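Methylated-DNA--protein-cysteine methyltransferase (Thermococcus kodakarensis, PDB 1MGT) repairs O6-methylguanine and O4-methylthymine in DNA by moving the methyl group onto one of its own cysteines, a suicide reaction that irreversibly inactivates the enzyme. Local coordinates at residues E98-T101 with K102-R106; G113-A116 with K117-T121. One frame throughout, in Å; residues are numbered along the deposited sequence.

Overall arrangement
Both contacts are local ones at the C-terminal ends of helices, and they follow each other along the chain: contact 1 closes helix 91-103, and contact 2, after the short strand 110-111, closes helix 112-118. Their centres lie about 13 Å apart, on the same side of the centre of the chain, and both lie in the DNA-binding domain. There helix 112-118 and the following helix 123-131 are consistent with the helix-turn-helix of these methyltransferases, packed on helix 91-103 through Trp99, whose CE3 is 3.5 Å from Leu115 CD1. Contact 1 is the nearer to Cys141, the inferred methyl acceptor, whose side chain is about 4 Å from that of Leu100 and about 8 Å from that of Leu115.

Contact 1 of 2, residues E98-T101 with K102-R106; sequences EWLT and KNVKR
Trp99 and Asn103 meet one turn apart in a local contact at the C-terminal end of helix 91-103, where the chain turns off into a loop at Val104. The Asn103 side chain lies over one face of the indole. Its CB stands 3.9 Å from the centroid of the Trp99 six-membered ring, almost on the ring normal, a CH-pi contact, while ND2 sits over the same face, offset toward the rim. Amide and ring planes are inclined by 39°. With CG turned away from the carbonyl carbon (chi1 -65°) and the amide rotated by chi2 (-68°), Asn103 ND2 makes a bent 3.0 Å bond to Trp99 O. That oxygen also accepts from Asn103 N, which ties the amide down at the last helical residue. In this DNA-binding domain Trp99 turns its indole to helix 112-118, against Leu115 and Ala118. The final i to i+4 bond of the helix runs from Val104 N to Leu100 O at 3.0 Å. Alongside, Leu100 CD1 packs 3.6 Å from Val104 CG2, and the Leu100 side chain also comes within about 4 Å of that of Cys141. A water donates to both Thr101 O and Val104 O, bridging the helix end to the departing chain.

Contact 2 of 2, residues G113-A116 with K117-T121; sequences GDLA and KALNT. With SO4 (sulfate ion), chain B.
Ala116 O receives Thr121 N at 2.9 Å and nearly straight (174°), the long backbone bond of the Schellman motif that ends helix 112-118. Asn120 N makes the motif's other bond, a weak one, to Lys117 O, and Asn120, the C-prime residue, takes a left-handed backbone conformation (phi 57°). Before this, Lys117 N bonds to Gly113 O and Ala118 N to Asp114 O, each at 3.0 Å, as in a regular helix. Leu119 N then divides itself between Leu115 O and Ala116 O, both bonds weak.

Among the polar side chains, Lys117 folds back along the helix, its CB, CG and CD passing Gly113 O. A bend at chi4 (128°) places NZ between two waters, one linking it to Gly113 O, the other to Asp114 OD1. The opposite charges are thus joined through water, with Lys117 NZ 4.9 Å from Asp114 OD1. A sulfate, probably from the crystallisation liquor, accepts from Gly113 N through O4 at 2.9 Å and is also held by His147.

Apolar contact comes from Leu115 and Leu119, which lie side by side with Leu115 CD1 3.8 Å from Leu119 CD2. Thr121 touches Phe92 of helix 91-103. Leu115 and Ala116 touch Val126 of helix 123-131, as does Thr121 in the turn between; the two helices and this turn are consistent with the helix-turn-helix of the DNA-binding domain.

Contact 1 of 2, residues E98-T101 with K102-R106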
ATOM      1  N   GLU A  98      -6.205   8.987   3.209  1.00 11.27           N
ATOM      2  CA  GLU A  98      -6.078  10.240   2.477  1.00 12.64           C
ATOM      3  C   GLU A  98      -5.156  11.225   3.212  1.00 12.75           C
ATOM      4  O   GLU A  98      -4.331  11.856   2.552  1.00 11.59           O
ATOM      5  CB  GLU A  98      -7.456  10.882   2.294  1.00 15.64           C
ATOM      6  CG  GLU A  98      -8.301  10.163   1.243  1.00 18.79           C
ATOM      7  CD  GLU A  98      -9.670  10.792   1.061  1.00 23.71           C
ATOM      8  OE1 GLU A  98     -10.228  10.620  -0.038  1.00 26.89           O
ATOM      9  OE2 GLU A  98     -10.188  11.424   2.004  1.00 24.85           O
ATOM     10  N   TRP A  99      -5.319  11.341   4.524  1.00 14.15           N
ATOM     11  CA  TRP A  99      -4.445  12.327   5.239  1.00 14.45           C
ATOM     12  C   TRP A  99      -2.997  11.954   5.088  1.00 13.31           C
ATOM     13  O   TRP A  99      -2.103  12.765   4.813  1.00 12.54           O
ATOM     14  CB  TRP A  99      -4.861  12.397   6.719  1.00 15.27           C
ATOM     15  CG  TRP A  99      -4.212  13.581   7.411  1.00 16.23           C
ATOM     16  CD1 TRP A  99      -4.766  14.827   7.542  1.00 17.04           C
ATOM     17  CD2 TRP A  99      -2.921  13.626   8.021  1.00 16.45           C
ATOM     18  NE1 TRP A  99      -3.882  15.656   8.223  1.00 17.30           N
ATOM     19  CE2 TRP A  99      -2.752  14.948   8.524  1.00 17.21           C
ATOM     20  CE3 TRP A  99      -1.902  12.708   8.219  1.00 17.17           C
ATOM     21  CZ2 TRP A  99      -1.593  15.346   9.195  1.00 17.48           C
ATOM     22  CZ3 TRP A  99      -0.742  13.097   8.880  1.00 17.61           C
ATOM     23  CH2 TRP A  99      -0.624  14.411   9.368  1.00 17.14           C
ATOM     24  N   LEU A 100      -2.707  10.662   5.288  1.00 12.85           N
ATOM     25  CA  LEU A 100      -1.358  10.136   5.167  1.00 12.22           C
ATOM     26  C   LEU A 100      -0.787  10.389   3.783  1.00 11.70           C
ATOM     27  O   LEU A 100       0.369  10.820   3.601  1.00 12.40           O
ATOM     28  CB  LEU A 100      -1.424   8.615   5.450  1.00 13.30           C
ATOM     29  CG  LEU A 100      -0.123   7.851   5.362  1.00 18.06           C
ATOM     30  CD1 LEU A 100       0.852   8.377   6.448  1.00 15.26           C
ATOM     31  CD2 LEU A 100      -0.362   6.353   5.543  1.00 16.68           C
ATOM     32  N   THR A 101      -1.584  10.115   2.739  1.00 11.95           N
ATOM     33  CA  THR A 101      -1.124  10.291   1.380  1.00 11.96           C
ATOM     34  C   THR A 101      -0.872  11.731   0.992  1.00 12.05           C
ATOM     35  O   THR A 101       0.070  12.043   0.259  1.00 13.15           O
ATOM     36  CB  THR A 101      -2.168   9.661   0.397  1.00 13.43           C
ATOM     37  OG1 THR A 101      -2.317   8.264   0.795  1.00 13.10           O
ATOM     38  CG2 THR A 101      -1.625   9.682  -1.019  1.00 15.33           C
ATOM     39  N   LYS A 102      -1.716  12.645   1.466  1.00 12.47           N
ATOM     40  CA  LYS A 102      -1.549  14.048   1.108  1.00 14.80           C
ATOM     41  C   LYS A 102      -0.542  14.770   2.001  1.00 15.99           C
ATOM     42  O   LYS A 102       0.036  15.771   1.560  1.00 16.38           O
ATOM     43  CB  LYS A 102      -2.908  14.764   1.310  1.00 18.13           C
ATOM     44  CG  LYS A 102      -3.889  14.470   0.172  1.00 21.44           C
ATOM     45  CD  LYS A 102      -5.203  15.220   0.375  1.00 25.24           C
ATOM     46  CE  LYS A 102      -6.297  14.530  -0.449  1.00 28.37           C
ATOM     47  NZ  LYS A 102      -7.458  15.435  -0.709  1.00 30.59           N
ATOM     48  N   ASN A 103      -0.369  14.290   3.235  1.00 13.67           N
ATOM     49  CA  ASN A 103       0.536  15.055   4.110  1.00 14.88           C
ATOM     50  C   ASN A 103       1.856  14.469   4.499  1.00 16.27           C
ATOM     51  O   ASN A 103       2.725  15.272   4.935  1.00 15.78           O
ATOM     52  CB  ASN A 103      -0.275  15.356   5.412  1.00 15.97           C
ATOM     53  CG  ASN A 103      -1.449  16.260   5.110  1.00 17.63           C
ATOM     54  OD1 ASN A 103      -1.249  17.430   4.778  1.00 17.70           O
ATOM     55  ND2 ASN A 103      -2.662  15.725   5.193  1.00 16.25           N
ATOM     56  N   VAL A 104       2.070  13.173   4.431  1.00 13.02           N
ATOM     57  CA  VAL A 104       3.353  12.574   4.818  1.00 14.58           C
ATOM     58  C   VAL A 104       4.157  12.384   3.543  1.00 17.28           C
ATOM     59  O   VAL A 104       3.955  11.437   2.779  1.00 15.51           O
ATOM     60  CB  VAL A 104       3.153  11.293   5.624  1.00 13.91           C
ATOM     61  CG1 VAL A 104       4.471  10.734   6.137  1.00 15.86           C
ATOM     62  CG2 VAL A 104       2.257  11.627   6.845  1.00 15.20           C
ATOM     63  N   LYS A 105       5.057  13.335   3.296  1.00 16.17           N
ATOM     64  CA  LYS A 105       5.825  13.346   2.068  1.00 18.09           C
ATOM     65  C   LYS A 105       6.962  12.362   1.957  1.00 15.66           C
ATOM     66  O   LYS A 105       7.559  11.923   2.926  1.00 15.86           O
ATOM     67  CB  LYS A 105       6.399  14.769   1.836  1.00 21.95           C
ATOM     68  CG  LYS A 105       5.396  15.887   1.947  1.00 26.09           C
ATOM     69  CD  LYS A 105       4.320  15.873   0.895  1.00 29.94           C
ATOM     70  CE  LYS A 105       3.217  16.884   1.201  1.00 31.83           C
ATOM     71  NZ  LYS A 105       3.755  18.284   1.107  1.00 34.85           N
ATOM     72  N   ARG A 106       7.279  12.041   0.701  1.00 15.58           N
ATOM     73  CA  ARG A 106       8.392  11.133   0.413  1.00 15.11           C
ATOM     74  C   ARG A 106       9.675  11.694   1.039  1.00 15.90           C
ATOM     75  O   ARG A 106       9.944  12.885   0.852  1.00 15.82           O
ATOM     76  CB  ARG A 106       8.540  11.090  -1.113  1.00 17.13           C
ATOM     77  CG  ARG A 106       9.443   9.962  -1.596  1.00 18.26           C
ATOM     78  CD  ARG A 106       9.557  10.059  -3.142  1.00 19.33           C
ATOM     79  NE  ARG A 106      10.531   9.042  -3.570  1.00 21.09           N
ATOM     80  CZ  ARG A 106      10.152   7.789  -3.855  1.00 20.88           C
ATOM     81  NH1 ARG A 106       8.873   7.456  -3.764  1.00 18.65           N
ATOM     82  NH2 ARG A 106      11.088   6.934  -4.224  1.00 20.04           N
TER
HETATM   83  O   HOH W   1       2.563  11.122   0.413  1.00 22.84           O

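Contact 2 of 2, residues G113-A116 with K117-T121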
ATOM      1  N   GLY A 113       1.914   7.330  16.990  1.00 12.26           N
ATOM      2  CA  GLY A 113       1.390   8.286  17.943  1.00 12.33           C
ATOM      3  C   GLY A 113       1.134   9.667  17.372  1.00 10.47           C
ATOM      4  O   GLY A 113       0.098  10.262  17.708  1.00 12.28           O
ATOM      5  N   ASP A 114       2.032  10.220  16.562  1.00  9.89           N
ATOM      6  CA  ASP A 114       1.857  11.551  15.989  1.00 10.82           C
ATOM      7  C   ASP A 114       0.749  11.554  14.945  1.00 12.15           C
ATOM      8  O   ASP A 114       0.001  12.518  14.812  1.00 11.97           O
ATOM      9  CB  ASP A 114       3.171  12.055  15.355  1.00 11.98           C
ATOM     10  CG  ASP A 114       4.209  12.340  16.455  1.00 15.00           C
ATOM     11  OD1 ASP A 114       3.839  12.399  17.634  1.00 16.85           O
ATOM     12  OD2 ASP A 114       5.383  12.486  16.096  1.00 16.53           O
ATOM     13  N   LEU A 115       0.626  10.422  14.222  1.00  9.63           N
ATOM     14  CA  LEU A 115      -0.451  10.358  13.204  1.00 12.47           C
ATOM     15  C   LEU A 115      -1.801  10.342  13.911  1.00 11.08           C
ATOM     16  O   LEU A 115      -2.748  11.031  13.496  1.00 12.55           O
ATOM     17  CB  LEU A 115      -0.241   9.108  12.339  1.00 12.95           C
ATOM     18  CG  LEU A 115      -1.308   8.821  11.280  1.00 14.62           C
ATOM     19  CD1 LEU A 115      -1.471   9.983  10.321  1.00 14.11           C
ATOM     20  CD2 LEU A 115      -0.888   7.565  10.479  1.00 15.26           C
ATOM     21  N   ALA A 116      -1.892   9.599  15.013  1.00 10.35           N
ATOM     22  CA  ALA A 116      -3.112   9.518  15.788  1.00 11.75           C
ATOM     23  C   ALA A 116      -3.474  10.898  16.354  1.00 12.95           C
ATOM     24  O   ALA A 116      -4.631  11.321  16.318  1.00 12.93           O
ATOM     25  CB  ALA A 116      -2.996   8.528  16.924  1.00 12.34           C
ATOM     26  N   LYS A 117      -2.459  11.604  16.878  1.00 12.85           N
ATOM     27  CA  LYS A 117      -2.742  12.931  17.435  1.00 14.66           C
ATOM     28  C   LYS A 117      -3.252  13.889  16.390  1.00 14.35           C
ATOM     29  O   LYS A 117      -4.182  14.687  16.649  1.00 13.64           O
ATOM     30  CB  LYS A 117      -1.457  13.497  18.104  1.00 16.74           C
ATOM     31  CG  LYS A 117      -1.337  12.994  19.526  1.00 22.62           C
ATOM     32  CD  LYS A 117       0.098  12.965  20.036  1.00 27.99           C
ATOM     33  CE  LYS A 117       0.104  12.295  21.421  1.00 29.86           C
ATOM     34  NZ  LYS A 117       1.103  11.190  21.454  1.00 31.44           N
ATOM     35  N   ALA A 118      -2.728  13.810  15.168  1.00 13.58           N
ATOM     36  CA  ALA A 118      -3.135  14.692  14.097  1.00 13.68           C
ATOM     37  C   ALA A 118      -4.588  14.468  13.677  1.00 15.79           C
ATOM     38  O   ALA A 118      -5.235  15.411  13.230  1.00 15.48           O
ATOM     39  CB  ALA A 118      -2.245  14.518  12.860  1.00 14.62           C
ATOM     40  N   LEU A 119      -5.070  13.251  13.863  1.00 12.33           N
ATOM     41  CA  LEU A 119      -6.438  12.915  13.443  1.00 14.83           C
ATOM     42  C   LEU A 119      -7.396  12.752  14.595  1.00 15.63           C
ATOM     43  O   LEU A 119      -8.509  12.220  14.416  1.00 14.59           O
ATOM     44  CB  LEU A 119      -6.288  11.592  12.671  1.00 16.30           C
ATOM     45  CG  LEU A 119      -6.194  11.603  11.152  1.00 21.07           C
ATOM     46  CD1 LEU A 119      -5.936  12.936  10.516  1.00 20.36           C
ATOM     47  CD2 LEU A 119      -5.201  10.542  10.691  1.00 19.53           C
ATOM     48  N   ASN A 120      -6.997  13.143  15.816  1.00 14.63           N
ATOM     49  CA  ASN A 120      -7.851  13.012  16.986  1.00 15.93           C
ATOM     50  C   ASN A 120      -8.304  11.577  17.220  1.00 15.56           C
ATOM     51  O   ASN A 120      -9.466  11.333  17.575  1.00 15.75           O
ATOM     52  CB  ASN A 120      -9.118  13.901  16.864  1.00 17.36           C
ATOM     53  CG  ASN A 120      -8.718  15.366  16.874  1.00 20.45           C
ATOM     54  OD1 ASN A 120      -7.830  15.766  17.635  1.00 20.84           O
ATOM     55  ND2 ASN A 120      -9.343  16.142  16.012  1.00 23.22           N
ATOM     56  N   THR A 121      -7.403  10.628  17.001  1.00 13.12           N
ATOM     57  CA  THR A 121      -7.802   9.230  17.208  1.00 13.02           C
ATOM     58  C   THR A 121      -6.769   8.545  18.059  1.00 15.87           C
ATOM     59  O   THR A 121      -5.900   9.220  18.659  1.00 14.22           O
ATOM     60  CB  THR A 121      -8.021   8.563  15.828  1.00 13.74           C
ATOM     61  OG1 THR A 121      -8.509   7.222  16.015  1.00 14.79           O
ATOM     62  CG2 THR A 121      -6.734   8.544  15.024  1.00 12.98           C
TER
HETATM   63  S   SO4 B 301       4.388   4.882  18.850  1.00 26.51           S
HETATM   64  O1  SO4 B 301       3.927   3.785  17.888  1.00 31.98           O
HETATM   65  O2  SO4 B 301       5.802   4.569  19.189  1.00 27.14           O
HETATM   66  O3  SO4 B 301       3.481   4.814  20.017  1.00 29.31           O
HETATM   67  O4  SO4 B 301       4.299   6.196  18.185  1.00 27.09           O
HETATM   68  O   HOH W   2      -0.947   9.464  20.147  1.00 39.20           O
HETATM   69  O   HOH W   3       3.306  11.040  19.870  1.00 28.32           O